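Local structure of transaminase (Bacillus megaterium, 5G0A) at residues Lys14-Arg18 and Tyr31-Pro35; Thr39-Leu44 and Leu64-Asn68; Leu106-Trp111 and Tyr284-Gln290; Val189-Pro193 and Tyr218-Met222; His375-Gly379 and Val390-Ala395. The protein transfers amino groups with pyridoxal-5'-phosphate as cofactor, as an S-selective omega-transaminase of aminotransferase class III. All coordinates share one frame; numbering follows the deposited sequence.

Interaction 1 (Lys14-Arg18 and Tyr31-Pro35); sequences KEWDR and YQPVP
Tyr31 and Asp17 make the polar part of this contact: the phenol OH of Tyr31 donates a very short bond, 2.5 Å, to Asp17 OD1. The carboxylate reaches the ring from its edge and the two planes lie 18° apart, so acid and phenol are nearly coplanar. Asp17 holds CG anti to its own N (chi1 -179°), which sends the carboxylate from the helix toward the tyrosine. A water lies 2.7 Å from Asp17 OD2 and 3.2 Å from Tyr31 OH.

The helix is 10-20, near the N-terminus, and residues 31-35 are the extended loop that returns along it before strand 38-40. Both lie at a subunit boundary, where Asp17 packs on Ala90 and Val34 on Tyr89 of the second subunit.

Apolar packing centres on Pro33. The guanidinium of Arg18 lays one face over the proline ring, with NE 3.6 Å from Pro33 CD, while Lys14 CB approaches Pro33 CG to 4.0 Å from the preceding helical turn. Replacing Arg18 by an alanine would probably leave the CG-CD edge of Pro33 without its flat cover. Further along, the bend of Lys14 at chi3 (67°) accompanies contact of its CD with Pro35 CG at 4.1 Å; its NZ forms a salt bridge with Glu11.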
# COMPACT_ATOMS: atom_id res chain seq x y z
N LYS B 14 27.93 -32.95 3.74
CA LYS B 14 27.06 -32.62 4.86
C LYS B 14 27.58 -31.41 5.65
O LYS B 14 26.80 -30.55 6.09
CB LYS B 14 26.86 -33.86 5.76
CG LYS B 14 25.90 -34.88 5.16
CD LYS B 14 26.00 -36.28 5.76
CE LYS B 14 25.56 -36.37 7.20
NZ LYS B 14 25.73 -37.79 7.67
N GLU B 15 28.90 -31.33 5.82
CA GLU B 15 29.54 -30.22 6.52
C GLU B 15 29.30 -28.92 5.76
O GLU B 15 28.90 -27.91 6.36
CB GLU B 15 31.04 -30.49 6.69
CG GLU B 15 31.85 -29.34 7.28
CD GLU B 15 33.34 -29.65 7.29
OE1 GLU B 15 33.74 -30.55 8.06
OE2 GLU B 15 34.09 -29.01 6.53
N TRP B 16 29.50 -28.97 4.45
CA TRP B 16 29.27 -27.80 3.59
C TRP B 16 27.81 -27.37 3.61
O TRP B 16 27.50 -26.15 3.63
CB TRP B 16 29.68 -28.10 2.13
CG TRP B 16 31.16 -28.23 1.86
CD1 TRP B 16 32.20 -27.78 2.64
CD2 TRP B 16 31.76 -28.82 0.71
NE1 TRP B 16 33.41 -28.08 2.04
CE2 TRP B 16 33.16 -28.72 0.85
CE3 TRP B 16 31.24 -29.46 -0.43
CZ2 TRP B 16 34.06 -29.21 -0.11
CZ3 TRP B 16 32.14 -29.96 -1.39
CH2 TRP B 16 33.53 -29.82 -1.21
N ASP B 17 26.92 -28.36 3.56
CA ASP B 17 25.48 -28.12 3.58
C ASP B 17 25.10 -27.43 4.90
O ASP B 17 24.38 -26.44 4.90
CB ASP B 17 24.75 -29.45 3.38
CG ASP B 17 23.24 -29.30 3.36
OD1 ASP B 17 22.65 -29.21 4.45
OD2 ASP B 17 22.64 -29.32 2.26
N ARG B 18 25.63 -27.93 6.02
CA ARG B 18 25.40 -27.26 7.31
C ARG B 18 25.94 -25.82 7.37
O ARG B 18 25.25 -24.93 7.86
CB ARG B 18 26.01 -28.08 8.47
CG ARG B 18 25.24 -29.34 8.85
CD ARG B 18 25.93 -30.06 10.02
NE ARG B 18 25.66 -31.50 10.03
CZ ARG B 18 26.53 -32.45 9.68
NH1 ARG B 18 27.78 -32.15 9.32
NH2 ARG B 18 26.16 -33.72 9.72
N TYR B 31 18.78 -28.90 12.84
CA TYR B 31 18.93 -29.44 11.50
C TYR B 31 19.90 -30.61 11.40
O TYR B 31 21.02 -30.54 11.88
CB TYR B 31 19.45 -28.34 10.57
CG TYR B 31 19.70 -28.77 9.13
CD1 TYR B 31 18.64 -29.14 8.31
CD2 TYR B 31 20.98 -28.73 8.59
CE1 TYR B 31 18.85 -29.48 6.98
CE2 TYR B 31 21.20 -29.08 7.26
CZ TYR B 31 20.12 -29.45 6.46
OH TYR B 31 20.33 -29.78 5.14
N GLN B 32 19.45 -31.66 10.71
CA GLN B 32 20.33 -32.75 10.29
C GLN B 32 20.15 -32.93 8.78
O GLN B 32 19.03 -33.18 8.33
CB GLN B 32 19.98 -34.04 11.01
CG GLN B 32 20.13 -33.98 12.53
CD GLN B 32 19.42 -35.11 13.25
OE1 GLN B 32 20.02 -35.81 14.06
NE2 GLN B 32 18.13 -35.28 12.97
N PRO B 33 21.23 -32.80 8.00
CA PRO B 33 21.11 -32.95 6.54
C PRO B 33 20.73 -34.37 6.15
O PRO B 33 21.11 -35.34 6.83
CB PRO B 33 22.49 -32.56 5.99
CG PRO B 33 23.41 -32.49 7.17
CD PRO B 33 22.62 -32.54 8.44
N VAL B 34 19.97 -34.50 5.07
CA VAL B 34 19.52 -35.79 4.57
C VAL B 34 20.02 -35.89 3.13
O VAL B 34 19.34 -35.44 2.20
CB VAL B 34 17.98 -35.97 4.67
CG1 VAL B 34 17.53 -37.28 4.06
CG2 VAL B 34 17.51 -35.89 6.13
N PRO B 35 21.21 -36.49 2.93
CA PRO B 35 21.74 -36.57 1.58
C PRO B 35 21.02 -37.58 0.69
O PRO B 35 20.74 -38.72 1.09
CB PRO B 35 23.21 -36.93 1.79
CG PRO B 35 23.24 -37.67 3.08
CD PRO B 35 22.17 -37.03 3.93
O HOH W 1 19.92 -29.12 2.04

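Interaction 2 (Thr39-Leu44 and Leu64-Asn68)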
# COMPACT_ATOMS: atom_id res chain seq x y z
N THR B 39 18.02 -40.73 -7.69
CA THR B 39 16.62 -41.10 -7.59
C THR B 39 16.25 -42.00 -8.75
O THR B 39 16.96 -42.07 -9.76
CB THR B 39 15.72 -39.85 -7.66
OG1 THR B 39 15.90 -39.24 -8.95
CG2 THR B 39 16.08 -38.86 -6.56
N GLU B 40 15.11 -42.67 -8.62
CA GLU B 40 14.63 -43.56 -9.66
C GLU B 40 13.18 -43.93 -9.39
O GLU B 40 12.88 -44.46 -8.34
CB GLU B 40 15.51 -44.83 -9.70
CG GLU B 40 15.03 -45.89 -10.69
CD GLU B 40 15.69 -47.24 -10.48
OE1 GLU B 40 15.24 -47.99 -9.59
OE2 GLU B 40 16.65 -47.56 -11.22
N GLY B 41 12.31 -43.65 -10.35
CA GLY B 41 10.89 -43.96 -10.23
C GLY B 41 10.27 -43.28 -9.03
O GLY B 41 10.22 -42.06 -8.97
N ASP B 42 9.83 -44.06 -8.04
CA ASP B 42 9.28 -43.49 -6.81
C ASP B 42 10.24 -43.52 -5.62
O ASP B 42 9.85 -43.29 -4.48
CB ASP B 42 7.93 -44.14 -6.47
CG ASP B 42 6.85 -43.67 -7.39
OD1 ASP B 42 6.43 -42.49 -7.27
OD2 ASP B 42 6.46 -44.45 -8.27
N TYR B 43 11.51 -43.75 -5.92
CA TYR B 43 12.52 -43.94 -4.88
C TYR B 43 13.63 -42.88 -4.84
O TYR B 43 14.10 -42.41 -5.88
CB TYR B 43 13.13 -45.35 -5.01
CG TYR B 43 12.19 -46.40 -4.47
CD1 TYR B 43 11.21 -46.98 -5.28
CD2 TYR B 43 12.28 -46.81 -3.14
CE1 TYR B 43 10.35 -47.94 -4.77
CE2 TYR B 43 11.42 -47.76 -2.63
CZ TYR B 43 10.46 -48.33 -3.45
OH TYR B 43 9.60 -49.28 -2.90
N LEU B 44 14.01 -42.51 -3.62
CA LEU B 44 15.22 -41.73 -3.35
C LEU B 44 16.28 -42.69 -2.83
O LEU B 44 15.98 -43.59 -2.05
CB LEU B 44 14.94 -40.67 -2.28
CG LEU B 44 13.60 -39.92 -2.44
CD1 LEU B 44 13.41 -38.91 -1.30
CD2 LEU B 44 13.44 -39.26 -3.81
N LEU B 64 5.92 -37.60 -13.76
CA LEU B 64 6.34 -38.66 -14.68
C LEU B 64 7.13 -39.79 -14.02
O LEU B 64 7.37 -40.83 -14.64
CB LEU B 64 7.17 -38.06 -15.81
CG LEU B 64 7.11 -38.78 -17.16
CD1 LEU B 64 5.79 -38.48 -17.87
CD2 LEU B 64 8.29 -38.32 -18.00
N GLY B 65 7.52 -39.58 -12.76
CA GLY B 65 8.53 -40.43 -12.11
C GLY B 65 9.92 -39.81 -12.13
O GLY B 65 10.27 -39.02 -13.01
N GLN B 66 10.73 -40.19 -11.15
CA GLN B 66 12.08 -39.69 -11.02
C GLN B 66 12.97 -40.25 -12.11
O GLN B 66 12.98 -41.47 -12.33
CB GLN B 66 12.68 -40.12 -9.68
CG GLN B 66 12.06 -39.44 -8.46
CD GLN B 66 12.69 -38.09 -8.17
OE1 GLN B 66 13.61 -37.64 -8.87
NE2 GLN B 66 12.20 -37.44 -7.11
N LYS B 67 13.75 -39.37 -12.74
CA LYS B 67 14.83 -39.81 -13.66
C LYS B 67 14.29 -40.71 -14.76
O LYS B 67 14.78 -41.84 -15.01
CB LYS B 67 15.99 -40.45 -12.87
CG LYS B 67 17.32 -40.50 -13.63
CD LYS B 67 18.42 -41.17 -12.80
CE LYS B 67 18.28 -42.69 -12.77
NZ LYS B 67 18.88 -43.23 -11.50
N ASN B 68 13.26 -40.23 -15.42
CA ASN B 68 12.73 -40.91 -16.58
C ASN B 68 13.76 -40.87 -17.70
O ASN B 68 14.25 -39.81 -18.10
CB ASN B 68 11.43 -40.24 -17.04
CG ASN B 68 10.90 -40.83 -18.33
OD1 ASN B 68 11.32 -40.44 -19.41
ND2 ASN B 68 9.94 -41.74 -18.22
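A single antiparallel bridge, Gly41 with Gln66, joins the tight turn between strands 38-40 and 43-45 to the loop leading into helix 69-78. Its two backbone bonds define a hydrogen-bonded pair: Gln66 N to Gly41 O at 2.9 Å, and Gly41 N to Gln66 O at 3.0 Å. Gly41 occupies a type II' turn with positive phi (59°), which suits glycine.

Side chains extend the bridge toward Thr39. The Gln66 chain bends at chi2 (-84°) and brings its amide oxygen to the threonine, whose OG1 donates to Gln66 OE1 at 2.8 Å from above the amide plane, 52° out of it. Gln66 OE1 also accepts from Phe84 N of the second subunit, so two donors grip one oxygen. The Lys67 chain passes across the Thr39 carbonyl and bends at chi3, so that NZ donates to Thr39 O at 2.8 Å. Glu40 OE2 lies 4.9 Å from Lys67 NZ, not in contact; Glu40 has its salt bridge with Arg51.

The chemistry is thus mainly polar: backbone and side-chain bonds together tie the hairpin to the loop, and the shared amide oxygen carries that tie into the subunit interface.

Interaction 3 (Leu106-Trp111 and Tyr284-Gln290)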
# COMPACT_ATOMS: atom_id res chain seq x y z
N LEU B 106 -5.24 -29.82 -24.74
CA LEU B 106 -6.50 -29.07 -24.55
C LEU B 106 -7.27 -28.82 -25.85
O LEU B 106 -8.11 -27.89 -25.95
CB LEU B 106 -6.21 -27.74 -23.83
CG LEU B 106 -5.75 -27.87 -22.38
CD1 LEU B 106 -5.35 -26.46 -21.89
CD2 LEU B 106 -6.83 -28.48 -21.47
N GLY B 107 -7.02 -29.64 -26.86
CA GLY B 107 -7.69 -29.47 -28.16
C GLY B 107 -9.20 -29.62 -28.11
O GLY B 107 -9.90 -29.18 -29.02
N ASP B 108 -9.70 -30.26 -27.04
CA ASP B 108 -11.15 -30.42 -26.82
C ASP B 108 -11.82 -29.23 -26.15
O ASP B 108 -13.04 -29.25 -25.88
CB ASP B 108 -11.46 -31.71 -26.05
CG ASP B 108 -10.86 -31.74 -24.62
OD1 ASP B 108 -9.85 -31.04 -24.36
OD2 ASP B 108 -11.39 -32.50 -23.79
N GLU B 109 -11.05 -28.17 -25.90
CA GLU B 109 -11.62 -26.97 -25.25
C GLU B 109 -11.29 -25.76 -26.09
O GLU B 109 -10.21 -25.69 -26.69
CB GLU B 109 -11.07 -26.83 -23.82
CG GLU B 109 -11.40 -28.01 -22.93
CD GLU B 109 -10.92 -27.87 -21.49
OE1 GLU B 109 -10.33 -26.81 -21.15
OE2 GLU B 109 -11.14 -28.81 -20.70
N ASP B 110 -12.21 -24.79 -26.15
CA ASP B 110 -12.01 -23.63 -27.01
C ASP B 110 -11.41 -22.39 -26.32
O ASP B 110 -11.03 -21.45 -27.00
CB ASP B 110 -13.32 -23.25 -27.73
CG ASP B 110 -13.68 -24.22 -28.84
OD1 ASP B 110 -12.83 -25.07 -29.18
OD2 ASP B 110 -14.79 -24.13 -29.38
N TRP B 111 -11.33 -22.41 -25.00
CA TRP B 111 -10.80 -21.24 -24.26
C TRP B 111 -9.31 -20.96 -24.52
O TRP B 111 -8.92 -19.80 -24.57
CB TRP B 111 -11.09 -21.33 -22.76
CG TRP B 111 -10.14 -22.19 -21.93
CD1 TRP B 111 -10.27 -23.53 -21.66
CD2 TRP B 111 -8.94 -21.76 -21.25
NE1 TRP B 111 -9.23 -23.96 -20.87
CE2 TRP B 111 -8.39 -22.91 -20.60
CE3 TRP B 111 -8.27 -20.55 -21.15
CZ2 TRP B 111 -7.20 -22.86 -19.85
CZ3 TRP B 111 -7.09 -20.48 -20.38
CH2 TRP B 111 -6.58 -21.63 -19.74
N TYR B 284 -9.24 -28.52 -12.94
CA TYR B 284 -10.53 -27.86 -13.25
C TYR B 284 -11.43 -28.74 -14.09
O TYR B 284 -12.65 -28.54 -14.12
CB TYR B 284 -10.36 -26.47 -13.92
CG TYR B 284 -9.88 -26.50 -15.36
CD1 TYR B 284 -10.80 -26.66 -16.42
CD2 TYR B 284 -8.53 -26.35 -15.67
CE1 TYR B 284 -10.37 -26.67 -17.73
CE2 TYR B 284 -8.08 -26.36 -16.99
CZ TYR B 284 -9.01 -26.55 -18.01
OH TYR B 284 -8.60 -26.56 -19.31
N GLN B 285 -10.84 -29.69 -14.81
CA GLN B 285 -11.61 -30.54 -15.74
C GLN B 285 -12.58 -31.50 -15.06
O GLN B 285 -13.47 -32.07 -15.72
CB GLN B 285 -10.68 -31.30 -16.70
CG GLN B 285 -9.95 -30.34 -17.62
CD GLN B 285 -8.97 -31.03 -18.55
OE1 GLN B 285 -8.19 -31.90 -18.13
NE2 GLN B 285 -9.01 -30.65 -19.80
N HIS B 286 -12.41 -31.70 -13.76
CA HIS B 286 -13.42 -32.44 -13.00
C HIS B 286 -14.76 -31.73 -12.89
O HIS B 286 -15.76 -32.36 -12.54
CB HIS B 286 -12.91 -32.77 -11.60
CG HIS B 286 -11.78 -33.75 -11.60
ND1 HIS B 286 -11.99 -35.12 -11.64
CD2 HIS B 286 -10.44 -33.57 -11.62
CE1 HIS B 286 -10.81 -35.73 -11.64
NE2 HIS B 286 -9.86 -34.81 -11.64
N TYR B 287 -14.78 -30.42 -13.20
CA TYR B 287 -15.94 -29.57 -12.86
C TYR B 287 -16.77 -29.03 -14.03
O TYR B 287 -17.69 -28.23 -13.83
CB TYR B 287 -15.49 -28.43 -11.91
CG TYR B 287 -14.85 -29.00 -10.68
CD1 TYR B 287 -15.64 -29.51 -9.65
CD2 TYR B 287 -13.45 -29.12 -10.58
CE1 TYR B 287 -15.07 -30.10 -8.54
CE2 TYR B 287 -12.87 -29.71 -9.47
CZ TYR B 287 -13.69 -30.19 -8.46
OH TYR B 287 -13.14 -30.77 -7.36
N GLY B 288 -16.46 -29.45 -15.25
CA GLY B 288 -17.29 -29.10 -16.42
C GLY B 288 -17.24 -27.64 -16.84
O GLY B 288 -18.17 -27.13 -17.47
N VAL B 289 -16.14 -26.95 -16.48
CA VAL B 289 -16.00 -25.53 -16.75
C VAL B 289 -14.65 -25.21 -17.37
O VAL B 289 -13.78 -26.08 -17.51
CB VAL B 289 -16.21 -24.66 -15.48
CG1 VAL B 289 -17.67 -24.66 -15.07
CG2 VAL B 289 -15.31 -25.12 -14.32
N GLN B 290 -14.49 -23.96 -17.79
CA GLN B 290 -13.25 -23.53 -18.42
C GLN B 290 -12.89 -22.18 -17.79
O GLN B 290 -13.76 -21.30 -17.65
CB GLN B 290 -13.42 -23.42 -19.94
CG GLN B 290 -13.52 -24.80 -20.61
CD GLN B 290 -13.71 -24.78 -22.12
OE1 GLN B 290 -13.26 -23.88 -22.82
NE2 GLN B 290 -14.37 -25.83 -22.64
O HOH W 2 -8.27 -31.84 -22.39
O HOH W 3 -13.27 -28.44 -18.95
O HOH W 4 -14.97 -25.58 -25.52
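The Tyr284 ring has Gln285 CG over one face, 3.7 Å above the plane, and Glu109 OE1 at its edge. The indole of Trp111 meets Tyr284 OH and Gln290 OE1 at its own edge, and the two rings stand oblique to each other, planes 77° apart. These groups join two connections of the large mixed sheet of the PLP-dependent aminotransferase fold: the turn between helix 92-105 and strand 112-118, and the 3-10 turn and loop that precede strand 293-296.

Glu109 is the central acceptor. Its straight chain (chi2 -178°) carries the carboxylate out to Tyr284 and Gln285, and the two oxygens divide the partners. Tyr284 OH donates to OE1 at 2.5 Å from the syn side, whereas Gln285 NE2 reaches OE2 at 3.0 Å from above the carboxylate plane, with the acceptor lying close to the amide plane of the glutamine. A water bound to OE2 continues to Val289 O. Within Leu106-Trp111, Trp111 NE1 adds a weak bond to Glu109 OE1.

Gln290 slides past Glu109 in the opposite direction, its amide stacked on the carboxylate with the planes 10° apart. Gln290 OE1 accepts from Trp111 N at 3.3 Å, while the amide nitrogen shares a water with Asp110 N. Outside the contact, the Trp111 and Tyr284 side chains both touch Pro291, and Gln285 OE1 accepts from Phe282 N. The Leu106 methyl CD2 lies 3.4 Å from Tyr284 OH and 3.5 Å from Gln285 NE2.

Interaction 4 (Val189-Pro193 and Tyr218-Met222); sequences VLMAP and YTRRM
Met222 has the most surface buried by this contact, placing its methyl CE 3.7 Å from Leu190 CB and 3.5 Å from Met191 O, with SD over the backbone at Ala192 CA, 3.8 Å away. Its chain turns at chi3 (51°), which carries CE along the strand rather than straight ahead. With an alanine here, the strand backbone from Leu190 to Ala192 would probably lose its apolar cover and a gap would open between strand and helix.

One turn earlier, Thr219 sits at the closest backbone approach, its CA 5.4 Å from Ala192 CA. Its OG1 touches the Ala192 methyl, CB, at 3.4 Å. The ring of Pro193 meets the edge of Tyr218, CD lying 3.8 Å from CD2 of the tyrosine, while Met222 CG covers one face of that same ring.

The hydroxyl of Thr219 has two further partners: Ser215 O in the same helix, and a water that also donates to Pro193 O.

The axis of residues 218-222, in helix 214-226, runs nearly antiparallel to strand 189-192, at 156° and 8.9 Å. That strand is an edge strand of the large mixed sheet within this chain and pairs with 140-144, whose Val142 also touches Thr219. Helix 251-262 flanks the helix through Met258, and Tyr218 of the third subunit meets Tyr218 edge-to-face.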
# COMPACT_ATOMS: atom_id res chain seq x y z
N VAL B 189 -5.46 -7.08 -2.73
CA VAL B 189 -5.97 -8.44 -2.60
C VAL B 189 -7.04 -8.48 -1.53
O VAL B 189 -6.89 -7.90 -0.43
CB VAL B 189 -4.84 -9.47 -2.26
CG1 VAL B 189 -5.41 -10.86 -1.93
CG2 VAL B 189 -3.81 -9.53 -3.38
N LEU B 190 -8.12 -9.18 -1.85
CA LEU B 190 -9.15 -9.48 -0.88
C LEU B 190 -9.14 -10.97 -0.58
O LEU B 190 -9.06 -11.79 -1.50
CB LEU B 190 -10.52 -9.10 -1.45
CG LEU B 190 -10.72 -7.68 -1.93
CD1 LEU B 190 -12.14 -7.57 -2.47
CD2 LEU B 190 -10.44 -6.67 -0.81
N MET B 191 -9.26 -11.32 0.70
CA MET B 191 -9.33 -12.73 1.10
C MET B 191 -10.78 -13.17 1.30
O MET B 191 -11.43 -12.76 2.27
CB MET B 191 -8.50 -13.02 2.37
CG MET B 191 -8.63 -14.46 2.82
SD MET B 191 -7.68 -14.84 4.30
CE MET B 191 -8.85 -14.35 5.58
N ALA B 192 -11.26 -14.03 0.41
CA ALA B 192 -12.62 -14.61 0.50
C ALA B 192 -12.60 -15.89 1.29
O ALA B 192 -11.52 -16.43 1.59
CB ALA B 192 -13.16 -14.87 -0.91
N PRO B 193 -13.79 -16.40 1.66
CA PRO B 193 -13.78 -17.62 2.47
C PRO B 193 -13.25 -18.84 1.72
O PRO B 193 -13.37 -18.94 0.50
CB PRO B 193 -15.25 -17.83 2.86
CG PRO B 193 -16.05 -16.79 2.15
CD PRO B 193 -15.12 -15.76 1.58
N TYR B 218 -20.74 -14.95 0.04
CA TYR B 218 -19.98 -13.91 0.70
C TYR B 218 -18.85 -13.40 -0.19
O TYR B 218 -18.52 -12.21 -0.15
CB TYR B 218 -19.48 -14.34 2.08
CG TYR B 218 -18.82 -13.20 2.80
CD1 TYR B 218 -19.52 -12.00 3.04
CD2 TYR B 218 -17.49 -13.27 3.20
CE1 TYR B 218 -18.92 -10.94 3.68
CE2 TYR B 218 -16.88 -12.20 3.84
CZ TYR B 218 -17.60 -11.04 4.08
OH TYR B 218 -17.02 -9.97 4.71
N THR B 219 -18.27 -14.28 -1.01
CA THR B 219 -17.29 -13.84 -2.01
C THR B 219 -17.91 -12.79 -2.94
O THR B 219 -17.33 -11.74 -3.22
CB THR B 219 -16.74 -15.03 -2.85
OG1 THR B 219 -16.22 -16.04 -1.98
CG2 THR B 219 -15.64 -14.58 -3.81
N ARG B 220 -19.12 -13.07 -3.41
CA ARG B 220 -19.81 -12.14 -4.32
C ARG B 220 -20.08 -10.81 -3.60
O ARG B 220 -19.89 -9.76 -4.18
CB ARG B 220 -21.13 -12.76 -4.78
CG ARG B 220 -21.95 -11.86 -5.69
CD ARG B 220 -23.31 -12.46 -6.02
NE ARG B 220 -24.00 -13.05 -4.86
CZ ARG B 220 -24.77 -12.38 -4.00
NH1 ARG B 220 -24.97 -11.07 -4.12
NH2 ARG B 220 -25.33 -13.04 -2.99
N ARG B 221 -20.53 -10.89 -2.35
CA ARG B 221 -20.80 -9.69 -1.53
C ARG B 221 -19.56 -8.81 -1.39
O ARG B 221 -19.65 -7.58 -1.46
CB ARG B 221 -21.32 -10.09 -0.14
CG ARG B 221 -22.76 -10.55 -0.10
CD ARG B 221 -23.69 -9.39 0.27
NE ARG B 221 -23.56 -8.99 1.67
CZ ARG B 221 -24.49 -9.13 2.62
NH1 ARG B 221 -25.67 -9.69 2.36
NH2 ARG B 221 -24.23 -8.70 3.85
N MET B 222 -18.40 -9.45 -1.18
CA MET B 222 -17.15 -8.72 -1.05
C MET B 222 -16.81 -8.01 -2.35
O MET B 222 -16.40 -6.87 -2.36
CB MET B 222 -16.00 -9.67 -0.67
CG MET B 222 -16.02 -10.17 0.76
SD MET B 222 -14.78 -11.48 0.95
CE MET B 222 -13.39 -10.62 0.26
O HOH W 5 -14.64 -18.34 -2.02

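Interaction 5 (His375-Gly379 and Val390-Ala395)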
# COMPACT_ATOMS: atom_id res chain seq x y z
N HIS B 375 -9.22 -48.10 11.09
CA HIS B 375 -8.61 -47.01 11.86
C HIS B 375 -9.54 -45.83 12.08
O HIS B 375 -9.79 -45.05 11.17
CB HIS B 375 -7.35 -46.49 11.15
CG HIS B 375 -6.22 -47.47 11.14
ND1 HIS B 375 -5.50 -47.78 12.27
CD2 HIS B 375 -5.68 -48.19 10.14
CE1 HIS B 375 -4.56 -48.65 11.96
NE2 HIS B 375 -4.65 -48.92 10.67
N LYS B 376 -10.01 -45.68 13.32
CA LYS B 376 -10.95 -44.63 13.68
C LYS B 376 -10.29 -43.24 13.73
O LYS B 376 -10.98 -42.22 13.83
CB LYS B 376 -11.68 -44.97 14.99
CG LYS B 376 -12.46 -46.27 14.90
CD LYS B 376 -13.22 -46.62 16.17
CE LYS B 376 -13.93 -47.95 15.99
NZ LYS B 376 -14.88 -48.28 17.09
N SER B 377 -8.96 -43.22 13.64
CA SER B 377 -8.20 -41.97 13.51
C SER B 377 -8.35 -41.33 12.13
O SER B 377 -8.00 -40.17 11.94
CB SER B 377 -6.71 -42.20 13.80
OG SER B 377 -6.13 -43.07 12.83
N ILE B 378 -8.87 -42.10 11.17
CA ILE B 378 -9.26 -41.54 9.87
C ILE B 378 -10.71 -41.06 9.97
O ILE B 378 -11.63 -41.88 10.03
CB ILE B 378 -9.09 -42.54 8.70
CG1 ILE B 378 -7.62 -42.97 8.56
CG2 ILE B 378 -9.58 -41.93 7.39
CD1 ILE B 378 -7.40 -44.20 7.71
N GLY B 379 -10.89 -39.74 10.01
CA GLY B 379 -12.23 -39.15 10.04
C GLY B 379 -12.89 -39.15 8.68
O GLY B 379 -14.08 -39.46 8.54
N VAL B 390 -6.25 -37.02 3.71
CA VAL B 390 -6.80 -37.88 4.76
C VAL B 390 -6.90 -37.03 6.02
O VAL B 390 -5.88 -36.56 6.56
CB VAL B 390 -5.92 -39.12 5.04
CG1 VAL B 390 -6.57 -40.01 6.11
CG2 VAL B 390 -5.66 -39.93 3.77
N ASP B 391 -8.13 -36.82 6.47
CA ASP B 391 -8.37 -36.06 7.69
C ASP B 391 -8.11 -36.94 8.90
O ASP B 391 -8.76 -37.98 9.08
CB ASP B 391 -9.80 -35.49 7.72
CG ASP B 391 -10.12 -34.63 6.51
OD1 ASP B 391 -9.27 -33.83 6.08
OD2 ASP B 391 -11.26 -34.74 6.01
N ILE B 392 -7.15 -36.53 9.72
CA ILE B 392 -6.73 -37.27 10.89
C ILE B 392 -7.44 -36.67 12.12
O ILE B 392 -7.46 -35.46 12.31
CB ILE B 392 -5.19 -37.22 11.06
CG1 ILE B 392 -4.47 -37.77 9.81
CG2 ILE B 392 -4.73 -37.97 12.31
CD1 ILE B 392 -4.62 -39.27 9.56
N VAL B 393 -8.04 -37.54 12.92
CA VAL B 393 -8.78 -37.10 14.11
C VAL B 393 -8.49 -38.00 15.30
O VAL B 393 -8.02 -39.13 15.14
CB VAL B 393 -10.31 -37.10 13.88
CG1 VAL B 393 -10.72 -36.03 12.86
CG2 VAL B 393 -10.79 -38.49 13.46
N ASN B 394 -8.76 -37.49 16.50
CA ASN B 394 -8.76 -38.29 17.72
C ASN B 394 -9.84 -39.37 17.59
O ASN B 394 -11.01 -39.05 17.40
CB ASN B 394 -9.02 -37.38 18.93
CG ASN B 394 -8.93 -38.11 20.26
OD1 ASN B 394 -9.25 -39.29 20.36
ND2 ASN B 394 -8.50 -37.40 21.30
N ALA B 395 -9.43 -40.63 17.68
CA ALA B 395 -10.29 -41.79 17.41
C ALA B 395 -11.55 -41.87 18.29
O ALA B 395 -12.56 -42.46 17.89
CB ALA B 395 -9.49 -43.08 17.52
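Ser377 has the most surface buried here, and it works mainly through its backbone. Its carbonyl accepts from Val393 N at 2.8 Å with a nearly straight N-H...O angle of 166°, and Ile392 CA adds a CA-H...O contact to the same oxygen at 3.3 Å. A second such contact runs the opposite way, from Ser377 CA to Val393 O. The serine hydroxyl turns elsewhere and bonds to Glu469.

Val393 holds CG2 between its backbone N and carbonyl carbon, which places this methyl 3.6 Å from Ser377 O and 3.7 Å from Gly379 N. That nitrogen donates to Asp391 O at 2.9 Å, so the valine methyl lies beside both backbone bonds. Ala395 comes next: its CB meets Lys376 CB at 3.8 Å, where the type I turn from His375 to Ile378 passes the residues that follow strand 387-392.

On the strand pair itself, Ile378 and Ile392 form a non-hydrogen-bonded antiparallel pair, their CA atoms 5.1 Å apart, and Ile378 CG2 reaches Val390 CG1 at 3.8 Å. Leu465 of helix 451-468 and Leu371 of helix 353-374 also touch Ile378. This is the open end of the beta hairpin 378-384/387-392, part of a three-stranded antiparallel sheet with 440-443 and packed on helices.

Interactions 1 and 2 adjoin in sequence, with centres 22 Å apart, and both reach the second subunit; interaction 4 instead meets the third. Interactions 3 and 5 touch no other chain. Along the chain, interaction 4 is nested inside the loop closed by interaction 3, their centres 25 Å apart and nearest atoms about 14 Å. Both concern the large mixed sheet, interaction 4 one of its edge strands, 189-192, and interaction 3 the connections into 112-118 and 293-296. Interaction 1 lies on the opposite side of the chain's centre from both. As for the cofactor, the Tyr284 side chain of interaction 3 is about 12 Å from a bound pyridoxal-5'-phosphate.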